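PDB 6LA0: glycoside hydrolase family 5 from Aspergillus oryzae, which is a rutinosidase of the TIM-barrel glycoside hydrolases, also classed as an exo-1,3-beta-glucanase that probably releases glucose from the non-reducing ends of beta-glucans. Local coordinates for residues A[76-88]-A[356-368]. Sequence-based numbering, arbitrary orientation.
Sequences DIDKLASVGVGVL and EYFIDHGYIDLTR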
loop_
_atom_site.group_PDB
_atom_site.type_symbol
_atom_site.label_atom_id
_atom_site.label_comp_id
_atom_site.label_asym_id
_atom_site.label_seq_id
_atom_site.Cartn_x
_atom_site.Cartn_y
_atom_site.Cartn_z
ATOM N N ASP A 76 3.522 4.881 -18.114
ATOM C CA ASP A 76 3.600 5.397 -16.748
ATOM C C ASP A 76 4.879 4.937 -16.051
ATOM O O ASP A 76 5.471 5.688 -15.258
ATOM C CB ASP A 76 2.364 4.972 -15.953
ATOM C CG ASP A 76 1.070 5.442 -16.595
ATOM O OD1 ASP A 76 0.974 6.648 -16.895
ATOM O OD2 ASP A 76 0.148 4.616 -16.796
ATOM N N ILE A 77 5.320 3.706 -16.324
ATOM C CA ILE A 77 6.557 3.228 -15.713
ATOM C C ILE A 77 7.750 4.013 -16.248
ATOM O O ILE A 77 8.649 4.398 -15.491
ATOM C CB ILE A 77 6.727 1.707 -15.926
ATOM C CG1 ILE A 77 5.499 0.942 -15.428
ATOM C CG2 ILE A 77 8.000 1.226 -15.233
ATOM C CD1 ILE A 77 5.208 1.104 -13.951
ATOM N N ASP A 78 7.774 4.269 -17.561
ATOM C CA ASP A 78 8.828 5.105 -18.130
ATOM C C ASP A 78 8.911 6.456 -17.430
ATOM O O ASP A 78 10.006 6.937 -17.109
ATOM C CB ASP A 78 8.591 5.331 -19.619
ATOM C CG ASP A 78 8.585 4.054 -20.427
ATOM O OD1 ASP A 78 9.175 3.035 -20.003
ATOM O OD2 ASP A 78 8.000 4.095 -21.524
ATOM N N LYS A 79 7.763 7.102 -17.211
ATOM C CA LYS A 79 7.788 8.402 -16.546
ATOM C C LYS A 79 8.317 8.292 -15.118
ATOM O O LYS A 79 9.036 9.184 -14.652
ATOM C CB LYS A 79 6.400 9.034 -16.551
ATOM C CG LYS A 79 6.401 10.446 -16.028
ATOM C CD LYS A 79 5.031 11.076 -16.173
ATOM C CE LYS A 79 4.842 11.702 -17.547
ATOM N NZ LYS A 79 3.581 12.479 -17.565
ATOM N N LEU A 80 7.968 7.221 -14.398
ATOM C CA LEU A 80 8.515 7.038 -13.050
ATOM C C LEU A 80 10.027 6.855 -13.082
ATOM O O LEU A 80 10.751 7.467 -12.286
ATOM C CB LEU A 80 7.849 5.840 -12.362
ATOM C CG LEU A 80 6.361 6.032 -12.049
ATOM C CD1 LEU A 80 5.661 4.698 -11.756
ATOM C CD2 LEU A 80 6.198 7.021 -10.887
ATOM N N ALA A 81 10.520 6.022 -14.000
ATOM C CA ALA A 81 11.956 5.780 -14.099
ATOM C C ALA A 81 12.725 7.039 -14.488
ATOM O O ALA A 81 13.871 7.223 -14.054
ATOM C CB ALA A 81 12.229 4.671 -15.110
ATOM N N SER A 82 12.117 7.921 -15.296
ATOM C CA SER A 82 12.818 9.122 -15.743
ATOM C C SER A 82 13.283 10.008 -14.587
ATOM O O SER A 82 14.188 10.829 -14.786
ATOM C CB SER A 82 11.933 9.946 -16.691
ATOM O OG SER A 82 10.952 10.685 -15.984
ATOM N N VAL A 83 12.683 9.893 -13.401
ATOM C CA VAL A 83 13.149 10.645 -12.241
ATOM C C VAL A 83 13.804 9.737 -11.205
ATOM O O VAL A 83 14.168 10.201 -10.112
ATOM C CB VAL A 83 12.017 11.478 -11.603
ATOM C CG1 VAL A 83 11.675 12.677 -12.492
ATOM C CG2 VAL A 83 10.802 10.620 -11.332
ATOM N N GLY A 84 13.979 8.459 -11.519
ATOM C CA GLY A 84 14.759 7.575 -10.672
ATOM C C GLY A 84 13.970 6.780 -9.660
ATOM O O GLY A 84 14.545 6.349 -8.651
ATOM N N VAL A 85 12.671 6.571 -9.887
ATOM C CA VAL A 85 11.907 5.690 -9.007
ATOM C C VAL A 85 12.547 4.309 -8.994
ATOM O O VAL A 85 12.841 3.730 -10.051
ATOM C CB VAL A 85 10.438 5.627 -9.450
ATOM C CG1 VAL A 85 9.746 4.407 -8.847
ATOM C CG2 VAL A 85 9.726 6.904 -9.045
ATOM N N GLY A 86 12.774 3.775 -7.788
ATOM C CA GLY A 86 13.425 2.491 -7.655
ATOM C C GLY A 86 12.592 1.395 -7.014
ATOM O O GLY A 86 13.078 0.271 -6.871
ATOM N N VAL A 87 11.353 1.696 -6.623
ATOM C CA VAL A 87 10.489 0.716 -5.968
ATOM C C VAL A 87 9.033 1.032 -6.298
ATOM O O VAL A 87 8.619 2.195 -6.324
ATOM C CB VAL A 87 10.735 0.669 -4.440
ATOM C CG1 VAL A 87 10.478 2.030 -3.813
ATOM C CG2 VAL A 87 9.834 -0.369 -3.792
ATOM N N LEU A 88 8.264 -0.018 -6.576
ATOM C CA LEU A 88 6.828 0.081 -6.818
ATOM C C LEU A 88 6.109 -0.763 -5.776
ATOM O O LEU A 88 6.384 -1.963 -5.653
ATOM C CB LEU A 88 6.456 -0.392 -8.229
ATOM C CG LEU A 88 7.071 0.341 -9.427
ATOM C CD1 LEU A 88 6.746 -0.392 -10.717
ATOM C CD2 LEU A 88 6.604 1.797 -9.487
ATOM N N GLU A 356 2.330 12.251 -10.332
ATOM C CA GLU A 356 2.720 12.567 -11.707
ATOM C C GLU A 356 2.920 14.068 -11.909
ATOM O O GLU A 356 3.765 14.488 -12.709
ATOM C CB GLU A 356 1.666 12.045 -12.688
ATOM C CG GLU A 356 1.964 12.390 -14.142
ATOM C CD GLU A 356 0.980 11.757 -15.111
ATOM O OE1 GLU A 356 -0.242 11.725 -14.816
ATOM O OE2 GLU A 356 1.440 11.293 -16.174
ATOM N N TYR A 357 2.123 14.886 -11.225
ATOM C CA TYR A 357 2.270 16.333 -11.357
ATOM C C TYR A 357 3.622 16.801 -10.825
ATOM O O TYR A 357 4.269 17.664 -11.435
ATOM C CB TYR A 357 1.116 17.030 -10.640
ATOM C CG TYR A 357 1.167 18.539 -10.738
ATOM C CD1 TYR A 357 1.921 19.286 -9.840
ATOM C CD2 TYR A 357 0.466 19.215 -11.727
ATOM C CE1 TYR A 357 1.981 20.655 -9.925
ATOM C CE2 TYR A 357 0.518 20.610 -11.811
ATOM C CZ TYR A 357 1.278 21.314 -10.909
ATOM O OH TYR A 357 1.335 22.700 -10.981
ATOM N N PHE A 358 4.070 16.237 -9.694
ATOM C CA PHE A 358 5.392 16.581 -9.168
ATOM C C PHE A 358 6.481 16.263 -10.187
ATOM O O PHE A 358 7.421 17.044 -10.375
ATOM C CB PHE A 358 5.692 15.817 -7.875
ATOM C CG PHE A 358 4.648 15.946 -6.805
ATOM C CD1 PHE A 358 3.802 17.037 -6.748
ATOM C CD2 PHE A 358 4.533 14.956 -5.828
ATOM C CE1 PHE A 358 2.853 17.153 -5.739
ATOM C CE2 PHE A 358 3.581 15.051 -4.826
ATOM C CZ PHE A 358 2.737 16.152 -4.783
ATOM N N ILE A 359 6.374 15.102 -10.845
ATOM C CA ILE A 359 7.337 14.726 -11.877
ATOM C C ILE A 359 7.271 15.702 -13.043
ATOM O O ILE A 359 8.302 16.157 -13.554
ATOM C CB ILE A 359 7.063 13.290 -12.365
ATOM C CG1 ILE A 359 7.489 12.238 -11.324
ATOM C CG2 ILE A 359 7.751 13.041 -13.715
ATOM C CD1 ILE A 359 7.190 10.821 -11.800
ATOM N N ASP A 360 6.052 15.991 -13.519
ATOM C CA ASP A 360 5.884 16.792 -14.731
ATOM C C ASP A 360 6.324 18.241 -14.543
ATOM O O ASP A 360 6.682 18.901 -15.522
ATOM C CB ASP A 360 4.424 16.767 -15.191
ATOM C CG ASP A 360 4.034 15.471 -15.873
ATOM O OD1 ASP A 360 4.927 14.684 -16.273
ATOM O OD2 ASP A 360 2.815 15.242 -16.010
ATOM N N HIS A 361 6.332 18.752 -13.318
ATOM C CA HIS A 361 6.710 20.138 -13.088
ATOM C C HIS A 361 8.072 20.261 -12.417
ATOM O O HIS A 361 8.391 21.308 -11.851
ATOM C CB HIS A 361 5.598 20.841 -12.309
ATOM C CG HIS A 361 4.323 20.938 -13.094
ATOM N ND1 HIS A 361 3.882 22.112 -13.669
ATOM C CD2 HIS A 361 3.439 19.983 -13.468
ATOM C CE1 HIS A 361 2.761 21.882 -14.331
ATOM N NE2 HIS A 361 2.469 20.597 -14.224
ATOM N N GLY A 362 8.884 19.206 -12.496
ATOM C CA GLY A 362 10.286 19.261 -12.133
ATOM C C GLY A 362 10.606 19.196 -10.658
ATOM O O GLY A 362 11.708 19.586 -10.262
ATOM N N TYR A 363 9.680 18.719 -9.823
ATOM C CA TYR A 363 9.937 18.664 -8.390
ATOM C C TYR A 363 10.840 17.499 -7.984
ATOM O O TYR A 363 11.470 17.564 -6.918
ATOM C CB TYR A 363 8.624 18.531 -7.609
ATOM C CG TYR A 363 7.599 19.638 -7.770
ATOM C CD1 TYR A 363 7.847 20.769 -8.551
ATOM C CD2 TYR A 363 6.377 19.552 -7.122
ATOM C CE1 TYR A 363 6.880 21.780 -8.677
ATOM C CE2 TYR A 363 5.420 20.549 -7.239
ATOM C CZ TYR A 363 5.671 21.657 -8.015
ATOM O OH TYR A 363 4.696 22.636 -8.118
ATOM N N ILE A 364 10.915 16.442 -8.787
ATOM C CA ILE A 364 11.450 15.154 -8.345
ATOM C C ILE A 364 12.752 14.853 -9.077
ATOM O O ILE A 364 12.797 14.851 -10.315
ATOM C CB ILE A 364 10.446 14.006 -8.563
ATOM C CG1 ILE A 364 9.100 14.311 -7.883
ATOM C CG2 ILE A 364 11.036 12.671 -8.070
ATOM C CD1 ILE A 364 9.221 14.820 -6.453
ATOM N N ASP A 365 13.796 14.543 -8.307
ATOM C CA ASP A 365 15.035 13.956 -8.835
ATOM C C ASP A 365 15.539 12.985 -7.768
ATOM O O ASP A 365 16.302 13.360 -6.872
ATOM C CB ASP A 365 16.075 15.015 -9.178
ATOM C CG ASP A 365 17.448 14.423 -9.458
ATOM O OD1 ASP A 365 17.544 13.231 -9.828
ATOM O OD2 ASP A 365 18.445 15.158 -9.304
ATOM N N LEU A 366 15.103 11.731 -7.863
ATOM C CA LEU A 366 15.466 10.780 -6.820
ATOM C C LEU A 366 16.912 10.325 -6.915
ATOM O O LEU A 366 17.391 9.674 -5.980
ATOM C CB LEU A 366 14.531 9.566 -6.860
ATOM C CG LEU A 366 13.077 9.953 -6.582
ATOM C CD1 LEU A 366 12.173 8.743 -6.695
ATOM C CD2 LEU A 366 12.973 10.567 -5.190
ATOM N N THR A 367 17.615 10.647 -8.004
ATOM C CA THR A 367 19.025 10.289 -8.083
ATOM C C THR A 367 19.885 11.090 -7.116
ATOM O O THR A 367 21.053 10.737 -6.918
ATOM C CB THR A 367 19.555 10.468 -9.507
ATOM O OG1 THR A 367 19.710 11.864 -9.791
ATOM C CG2 THR A 367 18.601 9.837 -10.519
ATOM N N ARG A 368 19.345 12.147 -6.503
ATOM C CA ARG A 368 20.138 12.901 -5.539
ATOM C C ARG A 368 20.407 12.113 -4.264
ATOM O O ARG A 368 21.257 12.526 -3.472
ATOM C CB ARG A 368 19.457 14.240 -5.201
ATOM C CG ARG A 368 18.139 14.139 -4.430
ATOM C CD ARG A 368 17.422 15.491 -4.391
ATOM N NE ARG A 368 16.082 15.439 -3.789
ATOM C CZ ARG A 368 15.845 15.445 -2.480
ATOM N NH1 ARG A 368 16.859 15.476 -1.630
ATOM N NH2 ARG A 368 14.600 15.422 -2.017
HETATM O O HOH W 1 2.445 8.691 -16.025
#
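Lys-79 leaves its helix with CG trans to the main-chain nitrogen (chi1 -173°) and then bends about its CG-CD bond (chi3 -86°), which sets NZ between the carboxylates of Glu-356 and Asp-360, one helical turn apart on the C-terminal helix. The contact lies on the outer helical layer of the TIM barrel: helix 74-81, which leads into strand 87-92, meets the last helix of the chain and the tail behind it. The two salt bridges differ in geometry. NZ approaches Glu-356 OE2 from the anti side at 2.8 Å, tilted out of the carboxylate plane, whereas Asp-360 OD1 offers its syn lone pair at 2.9 Å. A water donates to both Glu-356 OE2 and Asp-76 OD1, bridging two like charges; Asp-76 is also paired with Lys-336, which probably eases their repulsion.

Next to these charges, Ile-359 points its extended CG1-CD1 arm at the first helix. Its CD1 lies 3.6 Å from Val-83 CG2 and also touches Leu-80 CD2, while its CG2 packs on the aliphatic part of Lys-79 at CG. Ile-364 CG2 adds to the apolar patch against Val-83 CB.

Both helices end in Schellman motifs, with Gly-84 and Gly-362 as the positive-phi C-prime residues. At the end of helix 74-81, Leu-80 O accepts from both Val-83 N and Val-85 N, from opposite faces of its carbonyl plane. Farther along, Leu-366 lies alongside Val-85, with Leu-366 CD1 3.9 Å from Val-85 CG2, and it also touches Leu-320 of helix 312-326, so the tail bridges neighbouring parts of the barrel wall. One backbone bond joins the segments directly: Leu-366 N gives its hydrogen to Val-83 O at 2.9 Å, with a C=O...N angle of 169°.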